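PDB 2CZS: cytochrome c, putative from Geobacter sulfurreducens, which probably carries electrons, as a small diheme c-type cytochrome whose two hemes are covalently attached and each ligated by two histidines. Local coordinates for residues A[24-35]-A[62-71]. Sequence-based numbering, arbitrary orientation.
With NA (sodium ion), chain E; HEM (protoporphyrin IX containing Fe), chain G; SO4 (sulfate ion), chain D.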
loop_
_atom_site.group_PDB
_atom_site.type_symbol
_atom_site.label_atom_id
_atom_site.label_comp_id
_atom_site.label_asym_id
_atom_site.label_seq_id
_atom_site.Cartn_x
_atom_site.Cartn_y
_atom_site.Cartn_z
ATOM N N PHE A 24 10.214 -5.626 1.862
ATOM C CA PHE A 24 10.283 -5.942 0.439
ATOM C C PHE A 24 11.700 -6.341 -0.004
ATOM O O PHE A 24 11.874 -7.373 -0.678
ATOM C CB PHE A 24 9.754 -4.782 -0.395
ATOM C CG PHE A 24 9.601 -5.134 -1.854
ATOM C CD1 PHE A 24 8.768 -6.194 -2.241
ATOM C CD2 PHE A 24 10.302 -4.428 -2.836
ATOM C CE1 PHE A 24 8.628 -6.544 -3.589
ATOM C CE2 PHE A 24 10.161 -4.771 -4.183
ATOM C CZ PHE A 24 9.323 -5.831 -4.553
ATOM N N ALA A 25 12.683 -5.551 0.440
ATOM C CA ALA A 25 14.114 -5.805 0.157
ATOM C C ALA A 25 14.576 -7.147 0.726
ATOM O O ALA A 25 15.545 -7.735 0.248
ATOM C CB ALA A 25 14.973 -4.683 0.720
ATOM N N GLN A 26 13.874 -7.616 1.749
ATOM C CA GLN A 26 14.248 -8.839 2.458
ATOM C C GLN A 26 13.522 -10.068 1.906
ATOM O O GLN A 26 13.747 -11.190 2.380
ATOM C CB GLN A 26 13.987 -8.674 3.959
ATOM C CG GLN A 26 14.895 -7.629 4.632
ATOM C CD GLN A 26 14.395 -7.167 6.012
ATOM O OE1 GLN A 26 15.056 -6.360 6.683
ATOM N NE2 GLN A 26 13.232 -7.672 6.439
ATOM N N GLY A 27 12.650 -9.859 0.913
ATOM C CA GLY A 27 11.881 -10.950 0.291
ATOM C C GLY A 27 10.408 -11.086 0.666
ATOM O O GLY A 27 9.742 -12.026 0.200
ATOM N N ALA A 28 9.874 -10.173 1.478
ATOM C CA ALA A 28 8.444 -10.245 1.812
ATOM C C ALA A 28 7.577 -10.217 0.543
ATOM O O ALA A 28 7.841 -9.478 -0.406
ATOM C CB ALA A 28 8.032 -9.135 2.773
ATOM N N GLY A 29 6.526 -11.036 0.541
ATOM C CA GLY A 29 5.551 -11.010 -0.531
ATOM C C GLY A 29 4.681 -9.765 -0.506
ATOM O O GLY A 29 4.301 -9.277 0.567
ATOM N N LYS A 30 4.341 -9.273 -1.698
ATOM C CA LYS A 30 3.510 -8.086 -1.823
ATOM C C LYS A 30 2.094 -8.224 -1.254
ATOM O O LYS A 30 1.575 -7.266 -0.733
ATOM C CB LYS A 30 3.480 -7.593 -3.267
ATOM C CG LYS A 30 4.831 -7.042 -3.754
ATOM C CD LYS A 30 4.794 -6.787 -5.253
ATOM C CE LYS A 30 6.003 -5.957 -5.720
ATOM N NZ LYS A 30 5.976 -4.557 -5.182
ATOM N N LEU A 31 1.487 -9.414 -1.304
ATOM C CA LEU A 31 0.179 -9.587 -0.679
ATOM C C LEU A 31 0.264 -9.440 0.848
ATOM O O LEU A 31 -0.582 -8.787 1.462
ATOM C CB LEU A 31 -0.469 -10.931 -1.048
ATOM C CG LEU A 31 -1.176 -11.064 -2.397
ATOM C CD1 LEU A 31 -1.792 -12.451 -2.432
ATOM C CD2 LEU A 31 -2.255 -9.986 -2.645
ATOM N N ASP A 32 1.292 -10.021 1.461
ATOM C CA ASP A 32 1.470 -9.871 2.917
ATOM C C ASP A 32 1.677 -8.407 3.307
ATOM O O ASP A 32 1.121 -7.924 4.296
ATOM C CB ASP A 32 2.614 -10.725 3.435
ATOM C CG ASP A 32 2.312 -12.191 3.354
ATOM O OD1 ASP A 32 1.116 -12.540 3.351
ATOM O OD2 ASP A 32 3.268 -12.987 3.247
ATOM N N LEU A 33 2.470 -7.696 2.499
ATOM C CA LEU A 33 2.653 -6.269 2.713
ATOM C C LEU A 33 1.375 -5.483 2.521
ATOM O O LEU A 33 1.053 -4.604 3.338
ATOM C CB LEU A 33 3.786 -5.741 1.842
ATOM C CG LEU A 33 5.137 -6.357 2.197
ATOM C CD1 LEU A 33 6.190 -5.928 1.191
ATOM C CD2 LEU A 33 5.582 -6.006 3.612
ATOM N N ASP A 34 0.609 -5.785 1.474
ATOM C CA ASP A 34 -0.634 -5.106 1.217
ATOM C C ASP A 34 -1.579 -5.174 2.431
ATOM O O ASP A 34 -2.293 -4.227 2.717
ATOM C CB ASP A 34 -1.368 -5.743 0.046
ATOM C CG ASP A 34 -0.717 -5.535 -1.288
ATOM O OD1 ASP A 34 -0.079 -4.501 -1.535
ATOM O OD2 ASP A 34 -0.932 -6.405 -2.147
ATOM N N ARG A 35 -1.592 -6.312 3.133
ATOM C CA ARG A 35 -2.490 -6.484 4.274
ATOM C C ARG A 35 -2.121 -5.479 5.350
ATOM O O ARG A 35 -3.011 -4.982 6.039
ATOM C CB ARG A 35 -2.416 -7.916 4.848
ATOM C CG ARG A 35 -2.388 -9.043 3.803
ATOM C CD ARG A 35 -2.071 -10.465 4.376
ATOM N NE ARG A 35 -2.276 -11.541 3.382
ATOM C CZ ARG A 35 -3.484 -11.867 2.932
ATOM N NH1 ARG A 35 -4.531 -11.202 3.391
ATOM N NH2 ARG A 35 -3.657 -12.822 2.037
ATOM N N PRO A 62 -6.578 -9.263 -0.019
ATOM C CA PRO A 62 -6.504 -7.831 0.230
ATOM C C PRO A 62 -6.549 -7.005 -1.068
ATOM O O PRO A 62 -6.236 -7.512 -2.152
ATOM C CB PRO A 62 -5.141 -7.670 0.904
ATOM C CG PRO A 62 -4.326 -8.779 0.347
ATOM C CD PRO A 62 -5.275 -9.925 0.154
ATOM N N MET A 63 -6.947 -5.739 -0.942
ATOM C CA MET A 63 -6.751 -4.781 -2.044
ATOM C C MET A 63 -5.262 -4.736 -2.387
ATOM O O MET A 63 -4.408 -4.607 -1.493
ATOM C CB MET A 63 -7.245 -3.405 -1.677
ATOM C CG MET A 63 -7.579 -2.539 -2.887
ATOM S SD MET A 63 -7.785 -0.823 -2.426
ATOM C CE MET A 63 -9.264 -0.897 -1.397
ATOM N N ARG A 64 -4.955 -4.843 -3.674
ATOM C CA ARG A 64 -3.565 -5.087 -4.084
ATOM C C ARG A 64 -2.822 -3.735 -4.210
ATOM O O ARG A 64 -2.553 -3.263 -5.329
ATOM C CB ARG A 64 -3.487 -5.890 -5.401
ATOM C CG ARG A 64 -3.955 -7.337 -5.328
ATOM C CD ARG A 64 -3.741 -8.034 -6.672
ATOM N NE ARG A 64 -2.333 -8.102 -7.060
ATOM C CZ ARG A 64 -1.891 -8.299 -8.308
ATOM N NH1 ARG A 64 -2.741 -8.433 -9.323
ATOM N NH2 ARG A 64 -0.587 -8.348 -8.550
ATOM N N CYS A 65 -2.484 -3.143 -3.065
ATOM C CA CYS A 65 -1.923 -1.779 -3.096
ATOM C C CYS A 65 -0.712 -1.690 -4.011
ATOM O O CYS A 65 -0.581 -0.751 -4.826
ATOM C CB CYS A 65 -1.484 -1.336 -1.711
ATOM S SG CYS A 65 -2.691 -1.570 -0.407
ATOM N N LEU A 66 0.195 -2.643 -3.837
ATOM C CA LEU A 66 1.521 -2.601 -4.424
ATOM C C LEU A 66 1.506 -2.932 -5.879
ATOM O O LEU A 66 2.524 -2.803 -6.539
ATOM C CB LEU A 66 2.520 -3.456 -3.639
ATOM C CG LEU A 66 2.801 -2.876 -2.242
ATOM C CD1 LEU A 66 3.577 -3.918 -1.429
ATOM C CD2 LEU A 66 3.566 -1.523 -2.314
ATOM N N PHE A 67 0.340 -3.315 -6.382
ATOM C CA PHE A 67 0.199 -3.628 -7.791
ATOM C C PHE A 67 0.072 -2.307 -8.548
ATOM O O PHE A 67 0.653 -2.153 -9.646
ATOM C CB PHE A 67 -1.015 -4.519 -8.014
ATOM C CG PHE A 67 -1.193 -4.927 -9.426
ATOM C CD1 PHE A 67 -0.168 -5.564 -10.101
ATOM C CD2 PHE A 67 -2.391 -4.682 -10.080
ATOM C CE1 PHE A 67 -0.320 -5.953 -11.428
ATOM C CE2 PHE A 67 -2.553 -5.073 -11.417
ATOM C CZ PHE A 67 -1.518 -5.696 -12.083
ATOM N N CYS A 68 -0.668 -1.361 -7.967
ATOM C CA CYS A 68 -0.830 -0.038 -8.584
ATOM C C CYS A 68 0.127 1.009 -8.061
ATOM O O CYS A 68 0.491 1.928 -8.796
ATOM C CB CYS A 68 -2.245 0.455 -8.399
ATOM S SG CYS A 68 -3.426 -0.737 -9.057
ATOM N N HIS A 69 0.499 0.907 -6.790
ATOM C CA HIS A 69 1.393 1.887 -6.165
ATOM C C HIS A 69 2.752 1.227 -5.962
ATOM O O HIS A 69 2.961 0.467 -5.014
ATOM C CB HIS A 69 0.857 2.426 -4.825
ATOM C CG HIS A 69 -0.478 3.078 -4.907
ATOM N ND1 HIS A 69 -0.677 4.364 -5.399
ATOM C CD2 HIS A 69 -1.692 2.617 -4.542
ATOM C CE1 HIS A 69 -1.966 4.651 -5.307
ATOM N NE2 HIS A 69 -2.599 3.615 -4.783
ATOM N N LYS A 70 3.653 1.489 -6.910
ATOM C CA LYS A 70 5.000 0.934 -6.855
ATOM C C LYS A 70 5.843 1.535 -5.734
ATOM O O LYS A 70 5.662 2.692 -5.361
ATOM C CB LYS A 70 5.730 1.098 -8.208
ATOM C CG LYS A 70 5.069 0.355 -9.389
ATOM C CD LYS A 70 4.364 -0.955 -9.007
ATOM C CE LYS A 70 5.256 -2.197 -9.019
ATOM N NZ LYS A 70 4.458 -3.425 -8.704
ATOM N N PHE A 71 6.752 0.749 -5.173
ATOM C CA PHE A 71 7.818 1.335 -4.366
ATOM C C PHE A 71 8.699 2.171 -5.269
ATOM O O PHE A 71 8.877 1.828 -6.438
ATOM C CB PHE A 71 8.709 0.235 -3.809
ATOM C CG PHE A 71 8.076 -0.560 -2.721
ATOM C CD1 PHE A 71 7.750 -1.887 -2.931
ATOM C CD2 PHE A 71 7.807 0.021 -1.478
ATOM C CE1 PHE A 71 7.174 -2.645 -1.957
ATOM C CE2 PHE A 71 7.239 -0.725 -0.470
ATOM C CZ PHE A 71 6.892 -2.065 -0.702
HETATM NA NA NA E . 0.101 -6.506 -4.880
HETATM C CHA HEM G . -5.058 7.069 -4.905
HETATM C CHB HEM G . -3.317 4.222 -1.448
HETATM C CHC HEM G . -4.909 0.337 -3.736
HETATM C CHD HEM G . -4.855 3.115 -7.740
HETATM C C1A HEM G . -4.529 6.673 -3.709
HETATM C C2A HEM G . -4.164 7.500 -2.581
HETATM C C3A HEM G . -3.700 6.690 -1.621
HETATM C C4A HEM G . -3.744 5.337 -2.130
HETATM C CMA HEM G . -3.173 7.091 -0.230
HETATM C CAA HEM G . -4.324 9.049 -2.540
HETATM C CBA HEM G . -3.161 9.702 -3.277
HETATM C CGA HEM G . -3.121 11.202 -3.032
HETATM O O1A HEM G . -3.319 11.647 -1.864
HETATM O O2A HEM G . -2.880 11.967 -4.012
HETATM C C1B HEM G . -3.630 2.926 -1.698
HETATM C C2B HEM G . -3.495 1.814 -0.769
HETATM C C3B HEM G . -3.962 0.739 -1.428
HETATM C C4B HEM G . -4.399 1.127 -2.742
HETATM C CMB HEM G . -2.890 1.884 0.654
HETATM C CAB HEM G . -4.124 -0.712 -0.898
HETATM C CBB HEM G . -5.029 -0.776 0.137
HETATM C C1C HEM G . -4.970 0.709 -5.061
HETATM C C2C HEM G . -5.183 -0.141 -6.202
HETATM C C3C HEM G . -5.156 0.606 -7.304
HETATM C C4C HEM G . -4.924 2.000 -6.908
HETATM C CMC HEM G . -5.354 -1.675 -6.072
HETATM C CAC HEM G . -5.340 0.156 -8.763
HETATM C CBC HEM G . -6.283 -0.743 -9.094
HETATM C C1D HEM G . -4.937 4.441 -7.364
HETATM C C2D HEM G . -5.098 5.575 -8.268
HETATM C C3D HEM G . -5.179 6.810 -7.396
HETATM C C4D HEM G . -5.057 6.321 -6.047
HETATM C CMD HEM G . -5.172 5.565 -9.813
HETATM C CAD HEM G . -5.316 8.273 -7.866
HETATM C CBD HEM G . -3.933 8.676 -8.393
HETATM C CGD HEM G . -2.928 8.752 -7.268
HETATM O O1D HEM G . -3.087 9.659 -6.402
HETATM O O2D HEM G . -1.984 7.906 -7.236
HETATM N NA HEM G . -4.257 5.359 -3.383
HETATM N NB HEM G . -4.211 2.487 -2.863
HETATM N NC HEM G . -4.833 2.012 -5.544
HETATM N ND HEM G . -4.914 4.922 -6.081
HETATM FE FE HEM G . -4.582 3.656 -4.476
HETATM S S SO4 D . -1.072 -9.783 -12.993
HETATM O O1 SO4 D . -0.747 -11.211 -12.957
HETATM O O2 SO4 D . -1.012 -9.354 -14.387
HETATM O O3 SO4 D . -2.411 -9.576 -12.421
HETATM O O4 SO4 D . -0.108 -9.011 -12.205
HETATM O O HOH W 1 -4.668 -4.180 1.242
#
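Pro-62 packs against two side chains of helix 30-37: its CG lies 3.8 Å from Leu-31 CD2, and its CG and CD lie over one face of the Arg-35 guanidinium, which Asp-32 OD1 meets at the edge in a salt bridge. At Met-63 the carbonyl O shares a water with Asp-34 O, a bridge between the two backbones, while the side chain reaches the heme instead of helix 30-37, with SD 3.4 Å from HEM CHC. Arg-64 folds its guanidinium over the Phe-67 ring and gives a weak hydrogen bond to the sulfate. Cys-65 starts the heme-binding CXXCH sequence, with SG bonded covalently to HEM CAB. Directly after it, Leu-66 N donates to Asp-34 OD1 (3.0 Å, N-H...O angle 154°), meeting the syn side of the carboxylate somewhat out of its plane. OD2 of Asp-34 binds the sodium ion at 2.9 Å. Leu-66 CD1 also rests on Leu-33 CB at 3.8 Å. Cys-68 supplies the second thioether, and His-69 NE2 ligates the iron opposite His-54. Lys-70 NZ bends back to donate a hydrogen bond to Leu-66 O (3.0 Å). This leaves two like charges close together, Lys-70 NZ being 4.0 Å from Lys-30 NZ. Phe-71 closes the contact in an offset stack with Phe-24, centroids 4.8 Å apart and planes at 26°; Phe-24 reaches it with CG anti to the backbone N (chi1 -171°). Two bonds thus divide the Asp-34 carboxylate between a backbone N-H and a cation, which probably stabilises its buried negative charge and joins helix 30-37 to the CXXCH sequence of residues 65-69.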